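Local coordinates for protein putative 4-Hydroxy-2-oxoglutarate aldolase / 2-dehydro-3-deoxyphosphogluconate aldolase (Yersinia enterocolitica, PDB 3LM7) that is of unestablished function but belongs to the KDGP aldolase family, a branch of the TIM-barrel proteins, at residues A[22-27]-A[61-66]; A[28-33]-A[230-235]. One frame throughout, in Å; residues are numbered along the deposited sequence.

Contact 1 (A[22-27]-A[61-66])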
loop_
_atom_site.group_PDB
_atom_site.type_symbol
_atom_site.label_atom_id
_atom_site.label_comp_id
_atom_site.label_asym_id
_atom_site.label_seq_id
_atom_site.Cartn_x
_atom_site.Cartn_y
_atom_site.Cartn_z
ATOM N N GLY A 22 6.875 -6.286 -29.185
ATOM C CA GLY A 22 6.643 -6.834 -30.531
ATOM C C GLY A 22 7.710 -7.858 -30.919
ATOM O O GLY A 22 7.595 -8.495 -31.982
ATOM N N SER A 23 8.735 -8.009 -30.096
ATOM C CA SER A 23 9.846 -8.942 -30.398
ATOM C C SER A 23 10.712 -9.065 -29.146
ATOM O O SER A 23 10.562 -8.265 -28.214
ATOM C CB SER A 23 10.721 -8.374 -31.540
ATOM O OG SER A 23 11.498 -7.259 -31.112
ATOM N N LYS A 24 11.643 -10.021 -29.109
ATOM C CA LYS A 24 12.564 -10.090 -27.948
ATOM C C LYS A 24 13.469 -8.878 -27.803
ATOM O O LYS A 24 13.679 -8.372 -26.683
ATOM C CB LYS A 24 13.406 -11.387 -28.037
ATOM C CG LYS A 24 12.581 -12.609 -27.658
ATOM C CD LYS A 24 13.311 -13.885 -28.074
ATOM C CE LYS A 24 12.446 -15.082 -27.838
ATOM N NZ LYS A 24 11.504 -15.341 -28.890
ATOM N N ASP A 25 14.013 -8.400 -28.924
ATOM C CA ASP A 25 14.861 -7.177 -28.895
ATOM C C ASP A 25 13.965 -6.027 -28.396
ATOM O O ASP A 25 14.401 -5.175 -27.673
ATOM C CB ASP A 25 15.390 -6.756 -30.305
ATOM C CG ASP A 25 16.434 -7.705 -30.875
ATOM O OD1 ASP A 25 17.119 -8.360 -30.081
ATOM O OD2 ASP A 25 16.539 -7.828 -32.132
ATOM N N ASN A 26 12.713 -6.009 -28.802
ATOM C CA ASN A 26 11.816 -4.898 -28.360
ATOM C C ASN A 26 11.592 -4.970 -26.855
ATOM O O ASN A 26 11.619 -3.941 -26.160
ATOM C CB ASN A 26 10.491 -4.920 -29.156
ATOM C CG ASN A 26 9.558 -3.731 -28.815
ATOM O OD1 ASN A 26 8.328 -3.878 -28.778
ATOM N ND2 ASN A 26 10.155 -2.551 -28.560
ATOM N N ALA A 27 11.354 -6.190 -26.341
ATOM C CA ALA A 27 11.207 -6.346 -24.884
ATOM C C ALA A 27 12.443 -5.775 -24.150
ATOM O O ALA A 27 12.340 -5.026 -23.185
ATOM C CB ALA A 27 10.981 -7.845 -24.522
ATOM N N ALA A 61 11.464 -13.878 -20.457
ATOM C CA ALA A 61 11.657 -13.613 -19.030
ATOM C C ALA A 61 13.117 -13.473 -18.668
ATOM O O ALA A 61 13.477 -12.667 -17.839
ATOM C CB ALA A 61 11.008 -14.766 -18.188
ATOM N N ALA A 62 13.947 -14.321 -19.288
ATOM C CA ALA A 62 15.384 -14.328 -19.066
ATOM C C ALA A 62 15.987 -13.007 -19.503
ATOM O O ALA A 62 16.928 -12.534 -18.888
ATOM C CB ALA A 62 16.007 -15.487 -19.864
ATOM N N LEU A 63 15.432 -12.366 -20.529
ATOM C CA LEU A 63 16.008 -11.088 -20.995
ATOM C C LEU A 63 15.696 -9.942 -20.041
ATOM O O LEU A 63 16.424 -8.927 -20.001
ATOM C CB LEU A 63 15.409 -10.709 -22.367
ATOM C CG LEU A 63 15.717 -11.744 -23.425
ATOM C CD1 LEU A 63 14.964 -11.417 -24.723
ATOM C CD2 LEU A 63 17.253 -11.632 -23.646
ATOM N N ILE A 64 14.595 -10.089 -19.286
ATOM C CA ILE A 64 14.025 -8.947 -18.585
ATOM C C ILE A 64 13.789 -9.212 -17.115
ATOM O O ILE A 64 12.873 -8.619 -16.524
ATOM C CB ILE A 64 12.717 -8.459 -19.290
ATOM C CG1 ILE A 64 11.642 -9.548 -19.323
ATOM C CG2 ILE A 64 12.984 -7.973 -20.735
ATOM C CD1 ILE A 64 10.331 -9.083 -19.980
ATOM N N ASP A 65 14.595 -10.102 -16.512
ATOM C CA ASP A 65 14.548 -10.375 -15.073
ATOM C C ASP A 65 13.114 -10.756 -14.609
ATOM O O ASP A 65 12.743 -10.386 -13.510
ATOM C CB ASP A 65 14.980 -9.138 -14.222
ATOM C CG ASP A 65 16.362 -8.598 -14.627
ATOM O OD1 ASP A 65 17.116 -9.368 -15.227
ATOM O OD2 ASP A 65 16.654 -7.405 -14.367
ATOM N N ASN A 66 12.390 -11.493 -15.446
ATOM C CA ASN A 66 11.008 -11.969 -15.143
ATOM C C ASN A 66 9.895 -10.917 -15.173
ATOM O O ASN A 66 8.781 -11.167 -14.669
ATOM C CB ASN A 66 10.935 -12.728 -13.838
ATOM C CG ASN A 66 9.828 -13.791 -13.874
ATOM O OD1 ASN A 66 9.549 -14.359 -14.958
ATOM N ND2 ASN A 66 9.149 -13.996 -12.739
#
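Ile-64, which meets Ala-27 across the contact, shares a backbone acceptor with Asn-66: Ala-61 O takes Asn-66 N at 2.9 Å and Ile-64 N at 3.2 Å, the two arriving from opposite faces of its plane. Asp-65 and Asn-66 follow with positive phi as the chain leaves helix 50-63. In Ile-64, CG1 takes the crowded position between backbone N and carbonyl carbon (chi1 61°), which leaves CG2 as the branch that faces the other helix. It lies 3.9 Å from Ala-27 O and 4.3 Å from Ala-27 CB. One residue earlier, Leu-63 CD1 rests on the base of the lysine chain, 3.7 Å from Lys-24 CB, and the two side chains cross at about a right angle. Lys-24 is touched through its first carbons while NZ leads off to a salt bridge with Asp-56. The lysine sits in the first turn of its helix, where Ser-23 OG caps Asn-26 N at 2.9 Å. Two helices of the barrel's outer layer thus meet, the start of helix 24-33 against the end of helix 50-63, with Tyr-60 of the latter also touching Lys-24 and Ala-27.

Contact 2 (A[28-33]-A[230-235]); sequences RAIYQA and GNTRPE
Pro-234 is set against one flank of helix 24-33, its ring meeting two alanines one turn apart. CG approaches Ala-29 CB at 3.7 Å, while CB lies 4.2 Å from Ala-33 CB. Ala-33 CB also sits 3.4 Å from Pro-234 O, a close methyl-to-carbonyl contact. With only methyl groups at positions 29 and 33, the backbones come near each other, and the CA atoms of Ile-30 and Pro-234 are 5.2 Å apart. Ile-30 turns to Thr-232, two residues before the proline. Its CG1 stands beside the backbone N (chi1 -70°) and the chain continues extended, which carries CD1 to 3.8 Å from Thr-232 CB, the two side chains crossing at about a right angle. In Thr-232, OG1 lies beside the backbone N (chi1 -67°) and hydrogen-bonds to Leu-20 O, at the end of strand 17-20, which ties the hydroxyl to the barrel wall while CB packs on the isoleucine. No hydrogen bond joins the two segments; the contact is carried by methyl groups, the proline ring and one carbonyl oxygen. Beyond them, Ile-30 packs on Val-38 and Val-40 of strand 38-43, and Val-237 of helix 234-247 touches both Ala-33 and Thr-232. The first helix of the barrel is thereby joined to the last, together with the short, weakly bonded strand 231-232 that leads into it and pairs antiparallel with strand 225-226.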
loop_
_atom_site.group_PDB
_atom_site.type_symbol
_atom_site.label_atom_id
_atom_site.label_comp_id
_atom_site.label_asym_id
_atom_site.label_seq_id
_atom_site.Cartn_x
_atom_site.Cartn_y
_atom_site.Cartn_z
ATOM N N ARG A 28 13.646 -6.135 -24.609
ATOM C CA ARG A 28 14.877 -5.603 -23.958
ATOM C C ARG A 28 14.916 -4.070 -23.956
ATOM O O ARG A 28 15.251 -3.436 -22.930
ATOM C CB ARG A 28 16.120 -6.216 -24.647
ATOM C CG ARG A 28 17.464 -6.075 -23.924
ATOM C CD ARG A 28 18.565 -6.681 -24.865
ATOM N NE ARG A 28 17.885 -7.434 -25.936
ATOM C CZ ARG A 28 18.105 -8.707 -26.255
ATOM N NH1 ARG A 28 19.048 -9.413 -25.624
ATOM N NH2 ARG A 28 17.394 -9.260 -27.236
ATOM N N ALA A 29 14.591 -3.473 -25.104
ATOM C CA ALA A 29 14.654 -2.007 -25.277
ATOM C C ALA A 29 13.634 -1.353 -24.344
ATOM O O ALA A 29 13.895 -0.271 -23.774
ATOM C CB ALA A 29 14.313 -1.683 -26.728
ATOM N N ILE A 30 12.434 -1.966 -24.261
ATOM C CA ILE A 30 11.346 -1.435 -23.392
ATOM C C ILE A 30 11.794 -1.460 -21.946
ATOM O O ILE A 30 11.617 -0.504 -21.218
ATOM C CB ILE A 30 10.053 -2.346 -23.506
ATOM C CG1 ILE A 30 9.405 -2.199 -24.886
ATOM C CG2 ILE A 30 9.143 -2.099 -22.320
ATOM C CD1 ILE A 30 8.376 -3.271 -25.243
ATOM N N TYR A 31 12.341 -2.604 -21.521
ATOM C CA TYR A 31 12.775 -2.797 -20.137
ATOM C C TYR A 31 13.874 -1.798 -19.762
ATOM O O TYR A 31 13.853 -1.187 -18.679
ATOM C CB TYR A 31 13.272 -4.261 -19.961
ATOM C CG TYR A 31 13.546 -4.629 -18.547
ATOM C CD1 TYR A 31 12.495 -4.744 -17.601
ATOM C CD2 TYR A 31 14.836 -4.920 -18.139
ATOM C CE1 TYR A 31 12.760 -5.144 -16.273
ATOM C CE2 TYR A 31 15.105 -5.315 -16.848
ATOM C CZ TYR A 31 14.081 -5.414 -15.909
ATOM O OH TYR A 31 14.433 -5.772 -14.620
ATOM N N GLN A 32 14.799 -1.577 -20.702
ATOM C CA GLN A 32 15.784 -0.562 -20.505
ATOM C C GLN A 32 15.153 0.806 -20.348
ATOM O O GLN A 32 15.494 1.540 -19.431
ATOM C CB GLN A 32 16.761 -0.499 -21.716
ATOM C CG GLN A 32 17.859 0.575 -21.477
ATOM C CD GLN A 32 18.946 0.548 -22.508
ATOM O OE1 GLN A 32 18.680 0.501 -23.718
ATOM N NE2 GLN A 32 20.179 0.617 -22.048
ATOM N N ALA A 33 14.274 1.165 -21.267
ATOM C CA ALA A 33 13.720 2.538 -21.332
ATOM C C ALA A 33 12.884 2.839 -20.092
ATOM O O ALA A 33 12.843 3.970 -19.569
ATOM C CB ALA A 33 12.929 2.718 -22.588
ATOM N N GLY A 230 5.119 -3.392 -35.400
ATOM C CA GLY A 230 4.472 -4.027 -34.238
ATOM C C GLY A 230 5.202 -3.750 -32.920
ATOM O O GLY A 230 4.843 -4.293 -31.880
ATOM N N ASN A 231 6.220 -2.918 -32.942
ATOM C CA ASN A 231 7.031 -2.706 -31.745
ATOM C C ASN A 231 6.604 -1.493 -30.943
ATOM O O ASN A 231 6.374 -0.383 -31.480
ATOM C CB ASN A 231 8.527 -2.545 -32.090
ATOM C CG ASN A 231 9.205 -3.842 -32.561
ATOM O OD1 ASN A 231 8.706 -4.975 -32.407
ATOM N ND2 ASN A 231 10.408 -3.677 -33.044
ATOM N N THR A 232 6.528 -1.684 -29.634
ATOM C CA THR A 232 6.305 -0.552 -28.731
ATOM C C THR A 232 7.491 0.405 -28.792
ATOM O O THR A 232 8.653 -0.055 -28.682
ATOM C CB THR A 232 6.055 -1.053 -27.258
ATOM O OG1 THR A 232 4.799 -1.767 -27.235
ATOM C CG2 THR A 232 6.026 0.087 -26.281
ATOM N N ARG A 233 7.218 1.699 -28.937
ATOM C CA ARG A 233 8.281 2.695 -29.079
ATOM C C ARG A 233 9.014 2.900 -27.776
ATOM O O ARG A 233 8.412 3.395 -26.824
ATOM C CB ARG A 233 7.720 4.031 -29.556
ATOM C CG ARG A 233 7.195 3.995 -31.009
ATOM C CD ARG A 233 6.637 5.413 -31.420
ATOM N NE ARG A 233 5.657 5.247 -32.486
ATOM C CZ ARG A 233 4.343 5.210 -32.331
ATOM N NH1 ARG A 233 3.812 5.398 -31.152
ATOM N NH2 ARG A 233 3.560 5.010 -33.399
ATOM N N PRO A 234 10.316 2.547 -27.711
ATOM C CA PRO A 234 11.029 2.765 -26.444
ATOM C C PRO A 234 11.049 4.211 -26.041
ATOM O O PRO A 234 11.027 4.484 -24.840
ATOM C CB PRO A 234 12.437 2.167 -26.683
ATOM C CG PRO A 234 12.184 1.176 -27.816
ATOM C CD PRO A 234 11.121 1.763 -28.667
ATOM N N GLU A 235 11.005 5.161 -26.989
ATOM C CA GLU A 235 10.969 6.566 -26.542
ATOM C C GLU A 235 9.588 6.980 -25.887
ATOM O O GLU A 235 9.524 7.880 -24.998
ATOM C CB GLU A 235 11.343 7.519 -27.685
ATOM C CG GLU A 235 10.385 7.504 -28.925
ATOM C CD GLU A 235 10.636 6.355 -29.962
ATOM O OE1 GLU A 235 11.253 5.273 -29.640
ATOM O OE2 GLU A 235 10.136 6.523 -31.126
#

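Helix 24-33 serves both contacts: its first turn meets the end of helix 50-63 in contact 1, and its later turns meet the start of helix 234-247 in contact 2. The centres are 10 Å apart, and each lies about 17 Å from the centre of the chain. Two probable hydrogen bonds connect them directly. Asn-26 ND2 reaches Thr-232 O at 2.9 Å, and Asp-65 OD2 lies 2.8 Å from Tyr-31 OH. Asn-26 OD1 meanwhile accepts from Gly-22 N at 2.8 Å, so that one amide joins the loop before helix 24-33 to strand 231-232. Together the contacts place this first helix between helix 50-63 and the C-terminal helix.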